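Local coordinates for F-actin-capping protein subunit alpha (Plasmodium berghei, PDB 7A0H) that probably caps the fast-growing barbed ends of actin filaments, blocking the exchange of actin subunits there without severing the filament, at residues 79-84 and 102-107; 66-71 and 87-92; 60-65 and 83-88; 110-115 and 169-174; 118-123 and 173-178. All coordinates share one frame; numbering follows the deposited sequence.

Contacts 1, 2 and 3 lie among strands 58-62 to 97-103, whereas contacts 4 and 5 lay helix 112-131 on strand 170-183. The most superficial is contact 1, with leucines and a threonine on the outer face of the four-stranded sheet and a lysine just beyond it; contact 2, on its other face, is buried and wholly aliphatic. Contact 3 shares I87 and L88 with contact 2 but adds the edge of a buried phenylalanine ring. Contact 4, partly buried, sets methyl groups against a tyrosine, and contact 5 packs a buried cysteine on two leucines. A K86-E114 salt bridge joins contacts 3 and 4; a probable N84-N121 hydrogen bond ties contacts 1 and 3 to contact 5.

Contact 1. Residues 79-84 and 102-107; sequences LYLHPN and TPLTKL
L81 and L104 meet through single methyl groups, with CD1 of L81 lying 3.8 Å from CD1 of L104, and the two side chains cross at about a right angle. The meeting is lopsided. L104 projects from its backbone straight at the other segment, whereas L81 leaves its strand at a slant and comes close only at its end. CG of L81 is anti to the backbone N (chi1 -179°), which swings the isobutyl group over to its partner. A second crossing, again nearly perpendicular, brings CD1 of L79 to 4.1 Å from OG1 of T102, a loose van der Waals approach of a methyl to a hydroxyl. L88, from the strand between, stands on the same face and touches L79, L81 and L104. Farther on, the ammonium of K106 turns back to bond to the carbonyl O of L85; its NZ is 4.2 Å from the backbone O of N84, too long to count as a bond. None of the touching residues is fully buried, and T102 and K106 are exposed. Strands 79-82 and 97-103 both flank strand 87-92; T102 begins, and L104 just past the strand end carries on, the next-but-one packing typical of one face of an antiparallel beta-sheet.

Contact 2. Residues 66-71 and 87-92; sequences EYIIIC and ILANVN
I68 of strand 66-70 faces A89 of strand 87-92 where two small antiparallel sheets, the 58-62/66-70 hairpin and the four-stranded sheet of residues 75-103, pack face to face. From the strand, the CB of I68 points at the opposing sheet but is itself still 4.7 Å from CB of A89. The next atom out, CG1, comes within 3.8 Å of that methyl. The terminal CD1 draws closest, 3.6 Å from CB of A89, so both carbons of the ethyl arm, CG1 and CD1, touch the one methyl of A89. The other branch, CG2, is anti to the backbone N and stays farther from A89; Y80 and V98 of the same opposing sheet also touch this isoleucine. Two residues along, the pattern recurs with a valine in place of the alanine, I70 and V91 reaching toward each other. I60, from the other hairpin strand, packs against both of them, and Y80 also covers I70. All four residues that touch are buried, and the interaction between them is entirely aliphatic. At this second pairing the meeting is tip to tip, with CD1 of I70 lying 4.0 Å from CG2 of V91.

Contact 3. Residues 60-65 and 83-88; sequences IPFESD and PNLKIL
F62 presents the edge of its ring to two aliphatic side chains, L85 and I87, and this corner is where the two segments pack tightly. CD1 of L85 lies near the ring plane, 3.7 Å from CE2 of F62, while CD1 of I87 approaches the same rim 4.0 Å from CZ of F62. F62 gets there because its CG is anti to the backbone N (chi1 175°), carrying the phenyl away from strand 58-62 and toward the other segment; it slides past L85 in the opposite direction, and I87 comes to meet the ring edge from the far side. I68, V98 and T101 also touch F62, which alone is buried. Outward, the contact thins quickly: L85 and I87 are partly exposed, and the L85 side opens toward solvent. E63 is exposed, though its OE1 hangs 3.5 Å above the plane of the F62 ring, offset toward the rim, and beyond it the turn continues through the poorly ordered S64. On the other segment K86 and I87 both face H82 in a G1 beta bulge. NZ of K86 bonds to O of P83 at 2.8 Å, approached at a C=O...N angle of 166°, and also forms a salt bridge with E114. The polar bonds thus shape the 83-88 turn from within and from the helix, whereas its grip on F62 relies on dispersion and burial of apolar surface.

Contact 4. Residues 110-115 and 169-174; sequences PDILEK and NKYNLF
L113 lies over one face of the Y171 ring: its CD1 sits 4.1 Å from the ring centroid and 28° off the normal, a CH-pi contact displaced toward CG of Y171, which it approaches to 3.7 Å. The leucine and tyrosine slide past each other in opposite directions. I112 reaches the phenol end instead, with CG2 4.0 Å from CZ of Y171, obliquely to the ring and nearly perpendicular to the tyrosine side chain. That CG2 branch lies between the backbone N and the carbonyl carbon of I112, while CG1 is anti to the N (chi1 -179°) and leads off elsewhere. Both aliphatic residues belong to the first turn of helix 112-131, with D111 at its N-cap, and Y171 lies near the start of strand 170-183; this is a helix laid on the five-stranded antiparallel sheet of the capping-protein fold. Farther out, E202 touches both I112 and Y171, A164 of the adjacent strand 154-167 touches L113, and I243 of helix 243-266 backs I112. On the other side of the helical turn E114 pairs with K86 of the 83-88 turn and, within the helix, with R117.

Contact 5. Residues 118-123 and 173-178; sequences VACNNK and LFLLIC
Helix 112-131 and strand 170-183 run in the same general sense here, and come nearest at C120 and L175, whose CA atoms are 7.8 Å apart. C120 carries the whole helical side of the contact, divided between two leucines. Its SG meets CD1 of L173 at 3.7 Å, while its CB faces CD2 of L175 at 4.0 Å. The division follows from the first torsion: SG is anti to the carbonyl carbon (chi1 -71°) and leans toward L173, leaving CB turned to the later leucine. L173 and L175 both point at the helix, being two apart and so on one face of the strand. All three residues are buried, and the thiol is met by methyl carbon. Beside the cysteine, N121 is held by polar bonds: ND2 of N121 donates to OD1 of N122 at 3.2 Å, with the donor tilted from the carbonyl plane, and OD1 of N121 accepts from ND2 of N84 in the turn after strand 79-82. Further along, I177 continues the same strand face against L124, Y127 and V128, and A119 touches I243 of helix 243-266. On the opposite face of the strand F174 and L176 both pack on Y57, and L176 also meets I69 of strand 66-70, so the sheet is sandwiched between the helices and the smaller strands.

Contact 1. Residues 79-84 and 102-107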
# COMPACT_ATOMS: atom_id res chain seq x y z
N LEU A 79 26.83 13.99 -8.98
CA LEU A 79 26.06 14.58 -10.08
C LEU A 79 25.39 13.46 -10.90
O LEU A 79 25.50 12.26 -10.63
CB LEU A 79 27.01 15.48 -10.90
CG LEU A 79 27.89 16.49 -10.05
CD1 LEU A 79 28.75 17.44 -10.83
CD2 LEU A 79 27.07 17.36 -9.14
N TYR A 80 24.65 13.88 -11.93
CA TYR A 80 23.83 13.01 -12.76
C TYR A 80 24.08 13.39 -14.21
O TYR A 80 23.96 14.56 -14.57
CB TYR A 80 22.32 13.14 -12.43
CG TYR A 80 22.08 12.63 -11.02
CD1 TYR A 80 21.98 11.27 -10.79
CD2 TYR A 80 22.05 13.52 -9.90
CE1 TYR A 80 21.84 10.79 -9.53
CE2 TYR A 80 21.88 13.05 -8.58
CZ TYR A 80 21.82 11.71 -8.40
OH TYR A 80 21.66 11.28 -7.14
N LEU A 81 24.33 12.39 -15.07
CA LEU A 81 24.70 12.68 -16.45
C LEU A 81 23.45 12.85 -17.28
O LEU A 81 22.47 12.10 -17.14
CB LEU A 81 25.57 11.58 -17.07
CG LEU A 81 26.05 11.81 -18.52
CD1 LEU A 81 27.08 12.93 -18.62
CD2 LEU A 81 26.62 10.51 -19.11
N HIS A 82 23.46 13.86 -18.08
CA HIS A 82 22.56 13.84 -19.22
C HIS A 82 23.40 13.48 -20.48
O HIS A 82 24.15 14.31 -20.96
CB HIS A 82 21.90 15.20 -19.39
CG HIS A 82 20.82 15.22 -20.42
ND1 HIS A 82 21.09 15.24 -21.77
CD2 HIS A 82 19.48 15.35 -20.30
CE1 HIS A 82 19.96 15.41 -22.43
NE2 HIS A 82 18.96 15.45 -21.57
N PRO A 83 23.32 12.25 -20.99
CA PRO A 83 24.29 11.82 -22.02
C PRO A 83 24.16 12.51 -23.38
O PRO A 83 25.15 12.69 -24.09
CB PRO A 83 24.07 10.31 -22.11
CG PRO A 83 22.81 10.04 -21.44
CD PRO A 83 22.67 11.09 -20.34
N ASN A 84 22.98 12.96 -23.75
CA ASN A 84 22.94 13.72 -24.99
C ASN A 84 23.45 15.12 -24.87
O ASN A 84 24.11 15.59 -25.80
CB ASN A 84 21.55 13.70 -25.58
CG ASN A 84 21.23 12.33 -26.17
OD1 ASN A 84 22.12 11.43 -26.24
ND2 ASN A 84 19.98 12.10 -26.44
N THR A 102 27.33 21.27 -14.87
CA THR A 102 28.75 21.33 -15.23
C THR A 102 28.86 20.64 -16.59
O THR A 102 28.70 19.41 -16.68
CB THR A 102 29.62 20.57 -14.22
OG1 THR A 102 29.28 20.96 -12.89
CG2 THR A 102 31.10 20.80 -14.56
N PRO A 103 29.14 21.39 -17.63
CA PRO A 103 29.22 20.84 -18.99
C PRO A 103 30.46 19.99 -19.24
O PRO A 103 31.56 20.33 -18.81
CB PRO A 103 29.24 22.10 -19.86
CG PRO A 103 29.89 23.15 -18.94
CD PRO A 103 29.41 22.85 -17.57
N LEU A 104 30.31 18.95 -19.99
CA LEU A 104 31.51 18.23 -20.40
C LEU A 104 32.03 18.85 -21.67
O LEU A 104 31.27 19.41 -22.46
CB LEU A 104 31.18 16.75 -20.62
CG LEU A 104 30.54 16.10 -19.38
CD1 LEU A 104 30.25 14.74 -19.82
CD2 LEU A 104 31.43 16.08 -18.12
N THR A 105 33.34 18.80 -21.83
CA THR A 105 33.97 19.32 -23.04
C THR A 105 33.61 18.38 -24.17
O THR A 105 33.66 17.15 -24.00
CB THR A 105 35.48 19.43 -22.86
OG1 THR A 105 35.78 20.07 -21.60
CG2 THR A 105 36.08 20.26 -23.97
N LYS A 106 33.20 18.93 -25.30
CA LYS A 106 32.76 18.12 -26.42
C LYS A 106 33.95 17.59 -27.21
O LYS A 106 34.99 18.25 -27.30
CB LYS A 106 31.86 18.92 -27.35
CG LYS A 106 30.72 19.67 -26.67
CD LYS A 106 29.56 18.75 -26.36
CE LYS A 106 28.26 19.53 -26.18
NZ LYS A 106 27.13 18.56 -26.04
N LEU A 107 33.80 16.40 -27.79
CA LEU A 107 34.84 15.79 -28.60
C LEU A 107 34.54 16.04 -30.08
O LEU A 107 33.40 15.84 -30.53
CB LEU A 107 34.93 14.29 -28.36
CG LEU A 107 35.48 13.86 -27.01
CD1 LEU A 107 35.54 12.36 -26.92
CD2 LEU A 107 36.88 14.47 -26.74

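Contact 2. Residues 66-71 and 87-92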
# COMPACT_ATOMS: atom_id res chain seq x y z
N GLU A 66 13.39 19.46 -21.15
CA GLU A 66 14.36 18.40 -20.89
C GLU A 66 14.11 17.77 -19.53
O GLU A 66 13.29 18.22 -18.72
CB GLU A 66 15.81 18.92 -20.92
CG GLU A 66 16.28 19.61 -22.20
CD GLU A 66 16.46 18.72 -23.41
OE1 GLU A 66 16.37 17.46 -23.33
OE2 GLU A 66 16.72 19.32 -24.48
N TYR A 67 14.81 16.66 -19.31
CA TYR A 67 14.72 15.94 -18.07
C TYR A 67 16.10 15.36 -17.76
O TYR A 67 16.83 14.95 -18.67
CB TYR A 67 13.71 14.77 -18.08
CG TYR A 67 12.25 15.24 -18.14
CD1 TYR A 67 11.57 15.66 -16.99
CD2 TYR A 67 11.55 15.27 -19.37
CE1 TYR A 67 10.25 16.13 -17.07
CE2 TYR A 67 10.26 15.75 -19.44
CZ TYR A 67 9.61 16.18 -18.31
OH TYR A 67 8.32 16.63 -18.42
N ILE A 68 16.43 15.37 -16.50
CA ILE A 68 17.52 14.61 -15.94
C ILE A 68 16.85 13.41 -15.34
O ILE A 68 15.78 13.55 -14.73
CB ILE A 68 18.29 15.38 -14.83
CG1 ILE A 68 18.99 16.62 -15.37
CG2 ILE A 68 19.29 14.45 -14.18
CD1 ILE A 68 20.16 16.25 -16.27
N ILE A 69 17.44 12.24 -15.51
CA ILE A 69 16.86 11.04 -14.93
C ILE A 69 17.77 10.55 -13.83
O ILE A 69 18.96 10.33 -14.05
CB ILE A 69 16.64 9.94 -15.96
CG1 ILE A 69 16.02 10.49 -17.25
CG2 ILE A 69 15.72 8.92 -15.35
CD1 ILE A 69 15.79 9.40 -18.19
N ILE A 70 17.20 10.37 -12.64
CA ILE A 70 17.96 10.03 -11.48
C ILE A 70 17.97 8.54 -11.31
O ILE A 70 16.91 7.97 -11.08
CB ILE A 70 17.36 10.64 -10.21
CG1 ILE A 70 17.01 12.12 -10.30
CG2 ILE A 70 18.31 10.46 -9.10
CD1 ILE A 70 18.17 12.97 -10.69
N CYS A 71 19.14 7.92 -11.31
CA CYS A 71 19.21 6.48 -11.06
C CYS A 71 20.69 6.14 -10.94
O CYS A 71 21.53 6.96 -11.32
CB CYS A 71 18.58 5.68 -12.21
SG CYS A 71 19.35 6.13 -13.85
N ILE A 87 26.38 16.93 -19.95
CA ILE A 87 26.17 17.85 -18.84
C ILE A 87 26.04 16.96 -17.61
O ILE A 87 25.40 15.90 -17.69
CB ILE A 87 24.91 18.68 -19.08
CG1 ILE A 87 25.29 20.04 -19.63
CG2 ILE A 87 24.02 18.69 -17.85
CD1 ILE A 87 24.05 20.76 -20.15
N LEU A 88 26.75 17.32 -16.54
CA LEU A 88 26.53 16.75 -15.23
C LEU A 88 25.68 17.75 -14.48
O LEU A 88 26.03 18.94 -14.41
CB LEU A 88 27.83 16.53 -14.45
CG LEU A 88 28.90 15.73 -15.19
CD1 LEU A 88 30.27 15.78 -14.47
CD2 LEU A 88 28.50 14.29 -15.37
N ALA A 89 24.57 17.28 -13.94
CA ALA A 89 23.59 18.14 -13.29
C ALA A 89 23.66 17.83 -11.81
O ALA A 89 23.65 16.66 -11.37
CB ALA A 89 22.17 17.90 -13.82
N ASN A 90 23.74 18.89 -11.04
CA ASN A 90 23.68 18.79 -9.59
C ASN A 90 22.22 18.94 -9.19
O ASN A 90 21.57 19.91 -9.59
CB ASN A 90 24.54 19.87 -8.96
CG ASN A 90 24.89 19.54 -7.57
OD1 ASN A 90 24.09 18.91 -6.87
ND2 ASN A 90 26.09 19.88 -7.16
N VAL A 91 21.71 18.02 -8.41
CA VAL A 91 20.27 18.03 -8.17
C VAL A 91 19.92 18.26 -6.72
O VAL A 91 20.64 17.85 -5.81
CB VAL A 91 19.69 16.67 -8.69
CG1 VAL A 91 18.51 16.34 -8.01
CG2 VAL A 91 19.43 16.76 -10.24
N ASN A 92 18.75 18.86 -6.47
CA ASN A 92 18.18 18.82 -5.12
C ASN A 92 17.08 17.76 -5.10
O ASN A 92 16.04 17.90 -5.77
CB ASN A 92 17.63 20.16 -4.65
CG ASN A 92 17.15 20.12 -3.18
OD1 ASN A 92 16.79 19.05 -2.68
ND2 ASN A 92 17.23 21.30 -2.46

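Contact 3. Residues 60-65 and 83-88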
# COMPACT_ATOMS: atom_id res chain seq x y z
N ILE A 60 13.61 14.71 -13.21
CA ILE A 60 13.73 16.10 -12.79
C ILE A 60 13.79 16.96 -14.03
O ILE A 60 14.64 16.78 -14.88
CB ILE A 60 14.97 16.34 -11.90
CG1 ILE A 60 14.71 15.60 -10.60
CG2 ILE A 60 15.14 17.83 -11.72
CD1 ILE A 60 15.84 15.58 -9.67
N PRO A 61 12.89 17.91 -14.16
CA PRO A 61 12.89 18.76 -15.35
C PRO A 61 14.10 19.67 -15.40
O PRO A 61 14.54 20.22 -14.38
CB PRO A 61 11.63 19.62 -15.14
CG PRO A 61 10.83 18.91 -14.15
CD PRO A 61 11.78 18.20 -13.26
N PHE A 62 14.58 19.86 -16.61
CA PHE A 62 15.81 20.59 -16.86
C PHE A 62 15.54 21.56 -18.00
O PHE A 62 15.02 21.16 -19.03
CB PHE A 62 16.93 19.57 -17.17
CG PHE A 62 18.20 20.21 -17.54
CD1 PHE A 62 18.67 21.28 -16.82
CD2 PHE A 62 18.95 19.72 -18.58
CE1 PHE A 62 19.84 21.89 -17.17
CE2 PHE A 62 20.12 20.31 -18.92
CZ PHE A 62 20.57 21.40 -18.22
N GLU A 63 15.80 22.83 -17.76
CA GLU A 63 15.53 23.84 -18.79
C GLU A 63 14.10 23.67 -19.28
O GLU A 63 13.23 23.16 -18.56
CB GLU A 63 16.59 23.76 -19.87
CG GLU A 63 17.95 24.28 -19.45
CD GLU A 63 19.02 24.10 -20.52
OE1 GLU A 63 19.13 22.99 -21.09
OE2 GLU A 63 19.74 25.08 -20.82
N SER A 64 13.84 24.09 -20.51
CA SER A 64 12.56 23.86 -21.15
C SER A 64 12.61 22.51 -21.85
O SER A 64 13.51 22.25 -22.65
CB SER A 64 12.30 24.99 -22.15
OG SER A 64 13.44 25.24 -22.96
N ASP A 65 11.66 21.64 -21.52
CA ASP A 65 11.38 20.40 -22.23
C ASP A 65 12.42 19.30 -22.04
O ASP A 65 12.28 18.24 -22.66
CB ASP A 65 11.19 20.65 -23.73
CG ASP A 65 10.03 21.58 -24.03
OD1 ASP A 65 8.93 21.36 -23.47
OD2 ASP A 65 10.20 22.55 -24.81
N PRO A 83 23.32 12.25 -20.99
CA PRO A 83 24.29 11.82 -22.02
C PRO A 83 24.16 12.51 -23.38
O PRO A 83 25.15 12.69 -24.09
CB PRO A 83 24.07 10.31 -22.11
CG PRO A 83 22.81 10.04 -21.44
CD PRO A 83 22.67 11.09 -20.34
N ASN A 84 22.98 12.96 -23.75
CA ASN A 84 22.94 13.72 -24.99
C ASN A 84 23.45 15.12 -24.87
O ASN A 84 24.11 15.59 -25.80
CB ASN A 84 21.55 13.70 -25.58
CG ASN A 84 21.23 12.33 -26.17
OD1 ASN A 84 22.12 11.43 -26.24
ND2 ASN A 84 19.98 12.10 -26.44
N LEU A 85 23.10 15.86 -23.80
CA LEU A 85 23.63 17.21 -23.67
C LEU A 85 25.08 17.25 -23.20
O LEU A 85 25.71 18.31 -23.33
CB LEU A 85 22.76 18.07 -22.72
CG LEU A 85 21.34 18.25 -23.25
CD1 LEU A 85 20.37 18.74 -22.25
CD2 LEU A 85 21.37 19.21 -24.40
N LYS A 86 25.60 16.17 -22.62
CA LYS A 86 26.98 16.18 -22.14
C LYS A 86 27.12 17.19 -21.01
O LYS A 86 27.89 18.15 -21.07
CB LYS A 86 27.93 16.47 -23.29
CG LYS A 86 27.94 15.38 -24.42
CD LYS A 86 28.34 14.01 -23.80
CE LYS A 86 28.66 12.92 -24.84
NZ LYS A 86 27.47 12.41 -25.59
N ILE A 87 26.38 16.93 -19.95
CA ILE A 87 26.17 17.85 -18.84
C ILE A 87 26.04 16.96 -17.61
O ILE A 87 25.40 15.90 -17.69
CB ILE A 87 24.91 18.68 -19.08
CG1 ILE A 87 25.29 20.04 -19.63
CG2 ILE A 87 24.02 18.69 -17.85
CD1 ILE A 87 24.05 20.76 -20.15
N LEU A 88 26.75 17.32 -16.54
CA LEU A 88 26.53 16.75 -15.23
C LEU A 88 25.68 17.75 -14.48
O LEU A 88 26.03 18.94 -14.41
CB LEU A 88 27.83 16.53 -14.45
CG LEU A 88 28.90 15.73 -15.19
CD1 LEU A 88 30.27 15.78 -14.47
CD2 LEU A 88 28.50 14.29 -15.37

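Contact 4. Residues 110-115 and 169-174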
# COMPACT_ATOMS: atom_id res chain seq x y z
N PRO A 110 33.69 11.52 -31.71
CA PRO A 110 33.38 10.50 -30.70
C PRO A 110 34.01 9.14 -31.03
O PRO A 110 34.07 8.72 -32.18
CB PRO A 110 31.85 10.42 -30.75
CG PRO A 110 31.58 10.60 -32.24
CD PRO A 110 32.59 11.67 -32.68
N ASP A 111 34.50 8.47 -29.98
CA ASP A 111 35.00 7.12 -30.10
C ASP A 111 33.84 6.16 -30.42
O ASP A 111 32.67 6.54 -30.49
CB ASP A 111 35.72 6.69 -28.83
CG ASP A 111 34.77 6.50 -27.66
OD1 ASP A 111 33.87 7.34 -27.42
OD2 ASP A 111 34.86 5.41 -27.04
N ILE A 112 34.15 4.87 -30.51
CA ILE A 112 33.19 3.94 -31.08
C ILE A 112 32.03 3.67 -30.10
O ILE A 112 30.86 3.74 -30.49
CB ILE A 112 33.95 2.69 -31.58
CG1 ILE A 112 33.02 1.69 -32.22
CG2 ILE A 112 34.62 1.95 -30.50
CD1 ILE A 112 32.55 2.12 -33.58
N LEU A 113 32.32 3.53 -28.82
CA LEU A 113 31.25 3.39 -27.82
C LEU A 113 30.18 4.46 -27.95
O LEU A 113 28.98 4.18 -27.91
CB LEU A 113 31.86 3.50 -26.42
CG LEU A 113 30.87 3.41 -25.26
CD1 LEU A 113 30.22 2.02 -25.28
CD2 LEU A 113 31.59 3.67 -23.99
N GLU A 114 30.60 5.69 -28.02
CA GLU A 114 29.64 6.77 -28.18
C GLU A 114 28.85 6.57 -29.47
O GLU A 114 27.71 7.02 -29.58
CB GLU A 114 30.38 8.13 -28.13
CG GLU A 114 29.54 9.41 -28.37
CD GLU A 114 28.41 9.62 -27.36
OE1 GLU A 114 28.36 8.84 -26.37
OE2 GLU A 114 27.58 10.55 -27.58
N LYS A 115 29.43 5.94 -30.47
CA LYS A 115 28.67 5.75 -31.70
C LYS A 115 27.58 4.71 -31.49
O LYS A 115 26.42 4.90 -31.90
CB LYS A 115 29.64 5.30 -32.81
CG LYS A 115 30.50 6.37 -33.45
CD LYS A 115 31.32 5.77 -34.63
CE LYS A 115 32.31 6.77 -35.25
NZ LYS A 115 33.65 6.14 -35.58
N ASN A 169 37.58 -2.71 -21.08
CA ASN A 169 37.43 -2.85 -22.53
C ASN A 169 36.12 -3.56 -22.91
O ASN A 169 35.82 -3.65 -24.12
CB ASN A 169 38.65 -3.55 -23.15
CG ASN A 169 38.43 -3.98 -24.59
OD1 ASN A 169 37.84 -3.24 -25.39
ND2 ASN A 169 38.88 -5.19 -24.92
N LYS A 170 35.30 -3.98 -21.94
CA LYS A 170 33.95 -4.45 -22.22
C LYS A 170 32.94 -3.30 -22.14
O LYS A 170 32.95 -2.52 -21.19
CB LYS A 170 33.55 -5.57 -21.26
CG LYS A 170 32.38 -6.36 -21.77
CD LYS A 170 32.42 -7.81 -21.31
CE LYS A 170 31.29 -8.64 -21.92
NZ LYS A 170 30.78 -9.72 -20.97
N TYR A 171 32.10 -3.19 -23.16
CA TYR A 171 31.22 -2.05 -23.29
C TYR A 171 29.90 -2.30 -22.59
O TYR A 171 29.55 -3.43 -22.28
CB TYR A 171 30.88 -1.65 -24.71
CG TYR A 171 32.01 -1.19 -25.58
CD1 TYR A 171 33.17 -0.62 -25.03
CD2 TYR A 171 31.92 -1.29 -26.95
CE1 TYR A 171 34.20 -0.20 -25.83
CE2 TYR A 171 32.95 -0.88 -27.77
CZ TYR A 171 34.09 -0.33 -27.21
OH TYR A 171 35.10 0.08 -28.04
N ASN A 172 29.17 -1.21 -22.33
CA ASN A 172 27.91 -1.40 -21.64
C ASN A 172 26.96 -0.30 -22.08
O ASN A 172 27.35 0.86 -22.24
CB ASN A 172 28.08 -1.39 -20.12
CG ASN A 172 26.78 -1.73 -19.42
OD1 ASN A 172 26.48 -2.90 -19.14
ND2 ASN A 172 25.95 -0.70 -19.22
N LEU A 173 25.77 -0.69 -22.39
CA LEU A 173 24.77 0.30 -22.73
C LEU A 173 23.52 0.04 -21.89
O LEU A 173 23.05 -1.10 -21.79
CB LEU A 173 24.47 0.26 -24.20
CG LEU A 173 25.49 0.69 -25.25
CD1 LEU A 173 24.93 0.02 -26.58
CD2 LEU A 173 25.60 2.15 -25.42
N PHE A 174 22.97 1.13 -21.39
CA PHE A 174 21.81 1.09 -20.56
C PHE A 174 20.81 1.98 -21.23
O PHE A 174 21.11 3.17 -21.46
CB PHE A 174 22.13 1.56 -19.18
CG PHE A 174 20.95 1.45 -18.20
CD1 PHE A 174 20.57 0.22 -17.73
CD2 PHE A 174 20.25 2.58 -17.76
CE1 PHE A 174 19.52 0.07 -16.81
CE2 PHE A 174 19.19 2.47 -16.81
CZ PHE A 174 18.84 1.23 -16.33

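Contact 5. Residues 118-123 and 173-178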
# COMPACT_ATOMS: atom_id res chain seq x y z
N VAL A 118 24.92 6.72 -29.47
CA VAL A 118 24.16 7.66 -30.29
C VAL A 118 23.12 6.88 -31.10
O VAL A 118 21.93 7.25 -31.11
CB VAL A 118 25.08 8.49 -31.18
CG1 VAL A 118 24.30 9.22 -32.21
CG2 VAL A 118 25.93 9.59 -30.30
N ALA A 119 23.56 5.78 -31.76
CA ALA A 119 22.65 4.99 -32.58
C ALA A 119 21.54 4.39 -31.72
O ALA A 119 20.35 4.40 -32.09
CB ALA A 119 23.41 3.84 -33.28
N CYS A 120 21.90 3.79 -30.60
CA CYS A 120 20.83 3.29 -29.76
C CYS A 120 19.91 4.40 -29.28
O CYS A 120 18.70 4.19 -29.18
CB CYS A 120 21.37 2.57 -28.58
SG CYS A 120 22.16 0.96 -28.90
N ASN A 121 20.44 5.61 -29.11
CA ASN A 121 19.61 6.73 -28.67
C ASN A 121 18.59 7.10 -29.73
O ASN A 121 17.40 7.33 -29.44
CB ASN A 121 20.52 7.94 -28.35
CG ASN A 121 19.72 9.19 -28.09
OD1 ASN A 121 19.15 9.32 -27.02
ND2 ASN A 121 19.59 10.05 -29.09
N ASN A 122 19.05 7.24 -30.99
CA ASN A 122 18.14 7.59 -32.08
C ASN A 122 17.04 6.57 -32.31
O ASN A 122 15.88 6.93 -32.54
CB ASN A 122 18.91 7.73 -33.39
CG ASN A 122 19.99 8.75 -33.26
OD1 ASN A 122 19.98 9.50 -32.26
ND2 ASN A 122 20.91 8.79 -34.19
N LYS A 123 17.38 5.28 -32.22
CA LYS A 123 16.35 4.28 -32.45
C LYS A 123 15.35 4.26 -31.27
O LYS A 123 14.15 4.06 -31.48
CB LYS A 123 16.96 2.88 -32.52
CG LYS A 123 17.87 2.59 -33.70
CD LYS A 123 17.36 3.18 -34.99
CE LYS A 123 18.38 2.93 -36.16
NZ LYS A 123 17.79 3.58 -37.40
N LEU A 173 25.77 -0.69 -22.39
CA LEU A 173 24.77 0.30 -22.73
C LEU A 173 23.52 0.04 -21.89
O LEU A 173 23.05 -1.10 -21.79
CB LEU A 173 24.47 0.26 -24.20
CG LEU A 173 25.49 0.69 -25.25
CD1 LEU A 173 24.93 0.02 -26.58
CD2 LEU A 173 25.60 2.15 -25.42
N PHE A 174 22.97 1.13 -21.39
CA PHE A 174 21.81 1.09 -20.56
C PHE A 174 20.81 1.98 -21.23
O PHE A 174 21.11 3.17 -21.46
CB PHE A 174 22.13 1.56 -19.18
CG PHE A 174 20.95 1.45 -18.20
CD1 PHE A 174 20.57 0.22 -17.73
CD2 PHE A 174 20.25 2.58 -17.76
CE1 PHE A 174 19.52 0.07 -16.81
CE2 PHE A 174 19.19 2.47 -16.81
CZ PHE A 174 18.84 1.23 -16.33
N LEU A 175 19.67 1.39 -21.61
CA LEU A 175 18.63 2.05 -22.39
C LEU A 175 17.43 2.13 -21.49
O LEU A 175 17.08 1.12 -20.85
CB LEU A 175 18.22 1.28 -23.68
CG LEU A 175 19.24 1.01 -24.80
CD1 LEU A 175 20.03 -0.22 -24.44
CD2 LEU A 175 18.62 0.90 -26.23
N LEU A 176 16.77 3.28 -21.51
CA LEU A 176 15.75 3.57 -20.50
C LEU A 176 14.64 4.46 -21.04
O LEU A 176 14.89 5.53 -21.67
CB LEU A 176 16.39 4.29 -19.30
CG LEU A 176 15.52 4.76 -18.09
CD1 LEU A 176 14.94 3.56 -17.37
CD2 LEU A 176 16.45 5.59 -17.11
N ILE A 177 13.41 4.00 -20.79
CA ILE A 177 12.21 4.77 -21.13
C ILE A 177 11.40 5.04 -19.84
O ILE A 177 11.12 4.11 -19.08
CB ILE A 177 11.30 4.05 -22.13
CG1 ILE A 177 12.06 3.66 -23.40
CG2 ILE A 177 10.11 4.97 -22.50
CD1 ILE A 177 11.16 2.69 -24.45
N CYS A 178 10.91 6.26 -19.75
CA CYS A 178 10.10 6.66 -18.57
C CYS A 178 8.85 7.40 -18.98
O CYS A 178 8.91 8.37 -19.79
CB CYS A 178 10.91 7.65 -17.64
SG CYS A 178 12.48 7.07 -17.19